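Local coordinates for Non-structural protein 5 (Modoc virus, PDB 2WA2) that probably methylates the RNA cap of the viral genome, as the S-adenosylmethionine-dependent methyltransferase domain of a flavivirus NS5 protein, at residues 177-182 / 208-212; 188-194 / 227-233. The protein carries 4 engineered substitutions. One frame throughout, in Å; residues are numbered along the deposited sequence.

Interaction 1. Residues 177-182 / 208-212; sequences ISRWLE and MQARF. Engineered in segment 208-212: Ala210 (natural residue Arg).
Glu182 OE1 takes a salt-bridged hydrogen bond from Arg211 NH2 at 2.8 Å, with an N-H...O angle of 154°. The oxygen lies almost in the guanidinium plane, but the donor comes from above the carboxylate, and the two flat groups stand 84° apart. The other nitrogen, Arg211 NH1, reaches Ser178 through a water, 2.8 Å from Ser178 OG; that hydroxyl also bonds Leu174 O one helical turn back. A bend at the third torsion of Arg211 brings its guanidinium round so that Phe212 CZ, at the rim of the ring, lies over the centre of one guanidinium face.

Phe212 is sandwiched: Arg211 CB covers one face, and on the opposite face Leu181 CB makes a CH-pi contact 3.5 Å from the ring centroid, almost on the normal. Leu181 CD1 meets Phe212 CD2 at 3.5 Å. Toward the sheet, the Met208 thioether bends and brings CE within 3.7 Å of Ile177 CG2, the two side chains crossing at about a right angle.

With the segment axes 11.1 Å apart and only 11° from parallel, helices 163-183 and 199-212 lie side by side against one face of the central sheet, an arrangement characteristic of Rossmann-like methyltransferases.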
loop_
_atom_site.group_PDB
_atom_site.type_symbol
_atom_site.label_atom_id
_atom_site.label_comp_id
_atom_site.label_asym_id
_atom_site.label_seq_id
_atom_site.Cartn_x
_atom_site.Cartn_y
_atom_site.Cartn_z
ATOM N N ILE A 177 2.698 11.275 -1.783
ATOM C CA ILE A 177 1.315 11.201 -1.326
ATOM C C ILE A 177 0.932 12.435 -0.488
ATOM O O ILE A 177 -0.167 12.950 -0.649
ATOM C CB ILE A 177 1.033 9.875 -0.543
ATOM C CG1 ILE A 177 1.108 8.668 -1.485
ATOM C CG2 ILE A 177 -0.307 9.949 0.266
ATOM C CD1 ILE A 177 0.222 8.714 -2.749
ATOM N N SER A 178 1.835 12.910 0.370
ATOM C CA SER A 178 1.548 14.126 1.167
ATOM C C SER A 178 1.139 15.322 0.289
ATOM O O SER A 178 0.242 16.080 0.656
ATOM C CB SER A 178 2.704 14.484 2.104
ATOM O OG SER A 178 2.773 13.500 3.123
ATOM N N ARG A 179 1.772 15.457 -0.881
ATOM C CA ARG A 179 1.413 16.523 -1.821
ATOM C C ARG A 179 -0.010 16.350 -2.346
ATOM O O ARG A 179 -0.778 17.329 -2.469
ATOM C CB ARG A 179 2.406 16.571 -2.988
ATOM C CG ARG A 179 3.786 17.021 -2.564
ATOM C CD ARG A 179 4.772 16.802 -3.686
ATOM N NE ARG A 179 6.137 16.937 -3.191
ATOM C CZ ARG A 179 7.158 16.181 -3.586
ATOM N NH1 ARG A 179 6.977 15.216 -4.491
ATOM N NH2 ARG A 179 8.361 16.396 -3.060
ATOM N N TRP A 180 -0.377 15.117 -2.649
ATOM C CA TRP A 180 -1.742 14.827 -3.077
ATOM C C TRP A 180 -2.775 15.147 -1.985
ATOM O O TRP A 180 -3.823 15.731 -2.272
ATOM C CB TRP A 180 -1.866 13.379 -3.527
ATOM C CG TRP A 180 -1.222 13.148 -4.898
ATOM C CD1 TRP A 180 0.106 12.931 -5.185
ATOM C CD2 TRP A 180 -1.912 13.126 -6.148
ATOM N NE1 TRP A 180 0.277 12.774 -6.560
ATOM C CE2 TRP A 180 -0.945 12.880 -7.169
ATOM C CE3 TRP A 180 -3.253 13.294 -6.509
ATOM C CZ2 TRP A 180 -1.295 12.781 -8.526
ATOM C CZ3 TRP A 180 -3.598 13.203 -7.860
ATOM C CH2 TRP A 180 -2.613 12.957 -8.849
ATOM N N LEU A 181 -2.475 14.754 -0.751
ATOM C CA LEU A 181 -3.366 14.980 0.383
ATOM C C LEU A 181 -3.494 16.469 0.729
ATOM O O LEU A 181 -4.571 16.926 1.120
ATOM C CB LEU A 181 -2.864 14.193 1.612
ATOM C CG LEU A 181 -2.833 12.668 1.435
ATOM C CD1 LEU A 181 -2.615 11.890 2.744
ATOM C CD2 LEU A 181 -4.031 12.099 0.682
ATOM N N GLU A 182 -2.391 17.197 0.614
ATOM C CA GLU A 182 -2.361 18.656 0.791
ATOM C C GLU A 182 -3.232 19.328 -0.264
ATOM O O GLU A 182 -4.028 20.192 0.077
ATOM C CB GLU A 182 -0.920 19.174 0.697
ATOM C CG GLU A 182 -0.660 20.614 1.144
ATOM C CD GLU A 182 0.835 20.864 1.398
ATOM O OE1 GLU A 182 1.617 19.871 1.387
ATOM O OE2 GLU A 182 1.241 22.040 1.612
ATOM N N MET A 208 2.045 12.696 8.770
ATOM C CA MET A 208 0.881 12.574 7.869
ATOM C C MET A 208 -0.409 12.407 8.646
ATOM O O MET A 208 -1.421 13.003 8.317
ATOM C CB MET A 208 1.056 11.380 6.919
ATOM C CG MET A 208 2.120 11.735 5.890
ATOM S SD MET A 208 2.567 10.349 4.845
ATOM C CE MET A 208 1.321 10.418 3.564
ATOM N N GLN A 209 -0.359 11.602 9.701
ATOM C CA GLN A 209 -1.539 11.386 10.524
ATOM C C GLN A 209 -1.961 12.703 11.236
ATOM O O GLN A 209 -3.168 12.964 11.377
ATOM C CB GLN A 209 -1.265 10.278 11.554
ATOM C CG GLN A 209 -2.487 9.978 12.434
ATOM C CD GLN A 209 -2.152 8.988 13.530
ATOM O OE1 GLN A 209 -1.204 9.181 14.286
ATOM N NE2 GLN A 209 -2.900 7.905 13.579
ATOM N N ALA A 210 -0.969 13.476 11.713
ATOM C CA ALA A 210 -1.174 14.813 12.328
ATOM C C ALA A 210 -1.823 15.782 11.348
ATOM O O ALA A 210 -2.681 16.589 11.724
ATOM C CB ALA A 210 0.132 15.407 12.814
ATOM N N ARG A 211 -1.417 15.696 10.082
ATOM C CA ARG A 211 -1.910 16.624 9.060
ATOM C C ARG A 211 -3.243 16.209 8.449
ATOM O O ARG A 211 -4.102 17.060 8.146
ATOM C CB ARG A 211 -0.843 16.766 7.946
ATOM C CG ARG A 211 0.500 17.386 8.387
ATOM C CD ARG A 211 1.523 17.363 7.216
ATOM N NE ARG A 211 1.025 18.211 6.135
ATOM C CZ ARG A 211 1.555 18.257 4.915
ATOM N NH1 ARG A 211 2.583 17.471 4.599
ATOM N NH2 ARG A 211 1.037 19.089 4.013
ATOM N N PHE A 212 -3.406 14.903 8.227
ATOM C CA PHE A 212 -4.471 14.363 7.397
ATOM C C PHE A 212 -5.378 13.342 8.087
ATOM O O PHE A 212 -6.314 12.830 7.466
ATOM C CB PHE A 212 -3.819 13.690 6.168
ATOM C CG PHE A 212 -2.813 14.577 5.433
ATOM C CD1 PHE A 212 -3.177 15.841 4.952
ATOM C CD2 PHE A 212 -1.516 14.141 5.215
ATOM C CE1 PHE A 212 -2.258 16.653 4.266
ATOM C CE2 PHE A 212 -0.593 14.958 4.529
ATOM C CZ PHE A 212 -0.988 16.213 4.066
HETATM O O HOH W 1 3.507 14.978 5.446
#

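Interaction 2. Residues 188-194 / 227-233; sequences GFCVKVL and HEMYFVS
An antiparallel strand pair of the Rossmann-like methyltransferase sheet joins 188-193 to 229-232, and its Lys192 and Glu228 probably correspond to two members of the K-D-K-E tetrad of flavivirus 2'-O-methyltransferases. Val191 with Phe231 and Val193 with Met229 are hydrogen-bonded pairs; Cys190 with Val232 and Lys192 with Tyr230 are the non-hydrogen-bonded pairs between and beside them. Phe231 N reaches Val191 O at 2.7 Å, and Val193 N meets Met229 O at the same length. At the far end Ser233 takes over: its OG accepts from Phe189 N at 2.9 Å, and its own amide returns a bond to Phe189 O.

Phe189 holds its ring between its backbone N and carbonyl carbon (chi1 55°), which swings it across to the partner strand. Ser233 CB lies over one face, 3.6 Å from the ring centroid. The Phe231 ring is inclined 24° to it and slid aside, with little overlap, though Phe189 CE1 and Phe231 CE2 come to a tight 3.2 Å.

Among the side chains of Cys190, Lys192, Tyr230 and Val232, Lys192 runs fully extended beside the Tyr230 ring, its CB 3.6 Å from Tyr230 CE1. Its NZ forms a weak, salt-bridged bond of 3.1 Å to Glu228 OE1 and another bond to Gly157 O. Glu228 OE2 is held by Lys70 and Ser222, while Tyr230 OH bonds Asp155; Lys70 and Asp155 with Lys192 and Glu228 are consistent with that tetrad, near the S-adenosylmethionine, about 6 Å from the Lys192 side chain.

Strand 151-154 pairs with 188-193 along its other edge, strand 215-217 lies beyond 229-232 at the edge of the sheet, antiparallel to it, helix 163-183 packs on Val191 and Val193, and helix 239-254 covers Met229.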
loop_
_atom_site.group_PDB
_atom_site.type_symbol
_atom_site.label_atom_id
_atom_site.label_comp_id
_atom_site.label_asym_id
_atom_site.label_seq_id
_atom_site.Cartn_x
_atom_site.Cartn_y
_atom_site.Cartn_z
ATOM N N GLY A 188 -10.223 10.853 0.735
ATOM C CA GLY A 188 -9.931 9.513 1.224
ATOM C C GLY A 188 -8.606 9.029 0.643
ATOM O O GLY A 188 -8.125 9.547 -0.389
ATOM N N PHE A 189 -7.994 8.056 1.314
ATOM C CA PHE A 189 -6.697 7.560 0.828
ATOM C C PHE A 189 -6.384 6.149 1.328
ATOM O O PHE A 189 -6.889 5.690 2.379
ATOM C CB PHE A 189 -5.557 8.566 1.142
ATOM C CG PHE A 189 -5.457 8.947 2.604
ATOM C CD1 PHE A 189 -4.810 8.100 3.530
ATOM C CD2 PHE A 189 -6.026 10.136 3.065
ATOM C CE1 PHE A 189 -4.739 8.474 4.887
ATOM C CE2 PHE A 189 -5.942 10.500 4.421
ATOM C CZ PHE A 189 -5.308 9.651 5.321
ATOM N N CYS A 190 -5.569 5.432 0.559
ATOM C CA CYS A 190 -5.125 4.115 0.982
ATOM C C CYS A 190 -3.798 3.948 0.283
ATOM O O CYS A 190 -3.760 3.862 -0.933
ATOM C CB CYS A 190 -6.125 3.030 0.568
ATOM S SG CYS A 190 -5.596 1.378 0.880
ATOM N N VAL A 191 -2.736 3.916 1.086
ATOM C CA VAL A 191 -1.358 4.029 0.606
ATOM C C VAL A 191 -0.521 2.872 1.191
ATOM O O VAL A 191 -0.422 2.730 2.416
ATOM C CB VAL A 191 -0.727 5.381 1.021
ATOM C CG1 VAL A 191 0.707 5.444 0.531
ATOM C CG2 VAL A 191 -1.583 6.599 0.436
ATOM N N LYS A 192 0.094 2.076 0.312
ATOM C CA LYS A 192 1.071 1.077 0.766
ATOM C C LYS A 192 2.276 1.696 1.490
ATOM O O LYS A 192 2.885 2.667 1.007
ATOM C CB LYS A 192 1.545 0.211 -0.399
ATOM C CG LYS A 192 2.376 -1.002 0.051
ATOM C CD LYS A 192 2.765 -1.901 -1.146
ATOM C CE LYS A 192 3.845 -2.863 -0.713
ATOM N NZ LYS A 192 4.032 -3.963 -1.731
ATOM N N VAL A 193 2.623 1.114 2.643
ATOM C CA VAL A 193 3.822 1.495 3.383
ATOM C C VAL A 193 4.683 0.237 3.456
ATOM O O VAL A 193 4.464 -0.633 4.285
ATOM C CB VAL A 193 3.500 2.051 4.803
ATOM C CG1 VAL A 193 4.771 2.558 5.500
ATOM C CG2 VAL A 193 2.455 3.197 4.721
ATOM N N LEU A 194 5.645 0.130 2.540
ATOM C CA LEU A 194 6.400 -1.122 2.381
ATOM C C LEU A 194 7.186 -1.468 3.636
ATOM O O LEU A 194 7.184 -2.607 4.073
ATOM C CB LEU A 194 7.395 -0.957 1.220
ATOM C CG LEU A 194 8.362 -2.132 1.024
ATOM C CD1 LEU A 194 7.572 -3.381 0.658
ATOM C CD2 LEU A 194 9.383 -1.717 -0.067
ATOM N N HIS A 227 6.422 -6.884 5.459
ATOM C CA HIS A 227 5.926 -6.142 6.614
ATOM C C HIS A 227 5.011 -5.011 6.132
ATOM O O HIS A 227 4.701 -4.111 6.916
ATOM C CB HIS A 227 7.111 -5.564 7.370
ATOM C CG HIS A 227 6.887 -5.388 8.845
ATOM N ND1 HIS A 227 5.913 -4.557 9.362
ATOM C CD2 HIS A 227 7.562 -5.894 9.907
ATOM C CE1 HIS A 227 5.984 -4.576 10.686
ATOM N NE2 HIS A 227 6.984 -5.371 11.040
ATOM N N GLU A 228 4.560 -5.069 4.861
ATOM C CA GLU A 228 3.702 -3.987 4.284
ATOM C C GLU A 228 2.492 -3.702 5.163
ATOM O O GLU A 228 1.832 -4.609 5.676
ATOM C CB GLU A 228 3.219 -4.292 2.850
ATOM C CG GLU A 228 2.212 -5.451 2.817
ATOM C CD GLU A 228 1.967 -6.008 1.426
ATOM O OE1 GLU A 228 2.696 -5.614 0.497
ATOM O OE2 GLU A 228 1.051 -6.854 1.273
ATOM N N MET A 229 2.244 -2.423 5.366
ATOM C CA MET A 229 1.006 -1.978 6.014
ATOM C C MET A 229 0.392 -0.845 5.176
ATOM O O MET A 229 1.022 -0.335 4.231
ATOM C CB MET A 229 1.300 -1.565 7.458
ATOM C CG MET A 229 1.743 -2.765 8.306
ATOM S SD MET A 229 2.296 -2.308 9.961
ATOM C CE MET A 229 0.730 -1.775 10.729
ATOM N N TYR A 230 -0.852 -0.477 5.474
ATOM C CA TYR A 230 -1.579 0.449 4.616
ATOM C C TYR A 230 -2.007 1.682 5.379
ATOM O O TYR A 230 -2.667 1.574 6.407
ATOM C CB TYR A 230 -2.744 -0.218 3.904
ATOM C CG TYR A 230 -2.221 -1.104 2.794
ATOM C CD1 TYR A 230 -2.062 -0.595 1.500
ATOM C CD2 TYR A 230 -1.841 -2.420 3.051
ATOM C CE1 TYR A 230 -1.555 -1.397 0.470
ATOM C CE2 TYR A 230 -1.311 -3.233 2.019
ATOM C CZ TYR A 230 -1.175 -2.696 0.740
ATOM O OH TYR A 230 -0.629 -3.461 -0.278
ATOM N N PHE A 231 -1.591 2.844 4.898
ATOM C CA PHE A 231 -1.948 4.094 5.554
ATOM C C PHE A 231 -3.286 4.490 4.949
ATOM O O PHE A 231 -3.375 4.749 3.733
ATOM C CB PHE A 231 -0.865 5.169 5.327
ATOM C CG PHE A 231 -1.196 6.522 5.911
ATOM C CD1 PHE A 231 -1.354 6.691 7.292
ATOM C CD2 PHE A 231 -1.314 7.649 5.080
ATOM C CE1 PHE A 231 -1.654 7.951 7.843
ATOM C CE2 PHE A 231 -1.611 8.929 5.623
ATOM C CZ PHE A 231 -1.798 9.076 7.000
ATOM N N VAL A 232 -4.318 4.535 5.805
ATOM C CA VAL A 232 -5.701 4.622 5.342
ATOM C C VAL A 232 -6.471 5.769 6.048
ATOM O O VAL A 232 -6.173 6.129 7.198
ATOM C CB VAL A 232 -6.457 3.253 5.500
ATOM C CG1 VAL A 232 -5.832 2.090 4.657
ATOM C CG2 VAL A 232 -6.541 2.832 6.979
ATOM N N SER A 233 -7.432 6.355 5.342
ATOM C CA SER A 233 -8.196 7.472 5.867
ATOM C C SER A 233 -9.318 7.030 6.815
ATOM O O SER A 233 -9.696 7.806 7.679
ATOM C CB SER A 233 -8.792 8.310 4.720
ATOM O OG SER A 233 -9.412 7.472 3.780
HETATM O O HOH W 2 8.349 -5.118 4.274
#

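In the fold
Along the chain, helix 163-183 leads into strand 188-193, then helix 199-212, strand 215-217 and strand 229-232. Interaction 1 closes a loop of 25 residues that holds the first strand of interaction 2; interaction 2 closes one of 32 residues that contains the second helix of interaction 1. The two therefore cross, and their centres lie about 12 Å apart. They meet where the helix pair rests on the sheet: Ile177 CG2 is 3.6 Å from Val191 CG2, Leu181 packs on Phe189, and Met208 CB lies 3.7 Å from Phe231 CZ. Strand 188-193 meets both helices, through Phe189 and Val191, and strand 229-232 meets helix 199-212 through Phe231, tying the helical layer to the sheet.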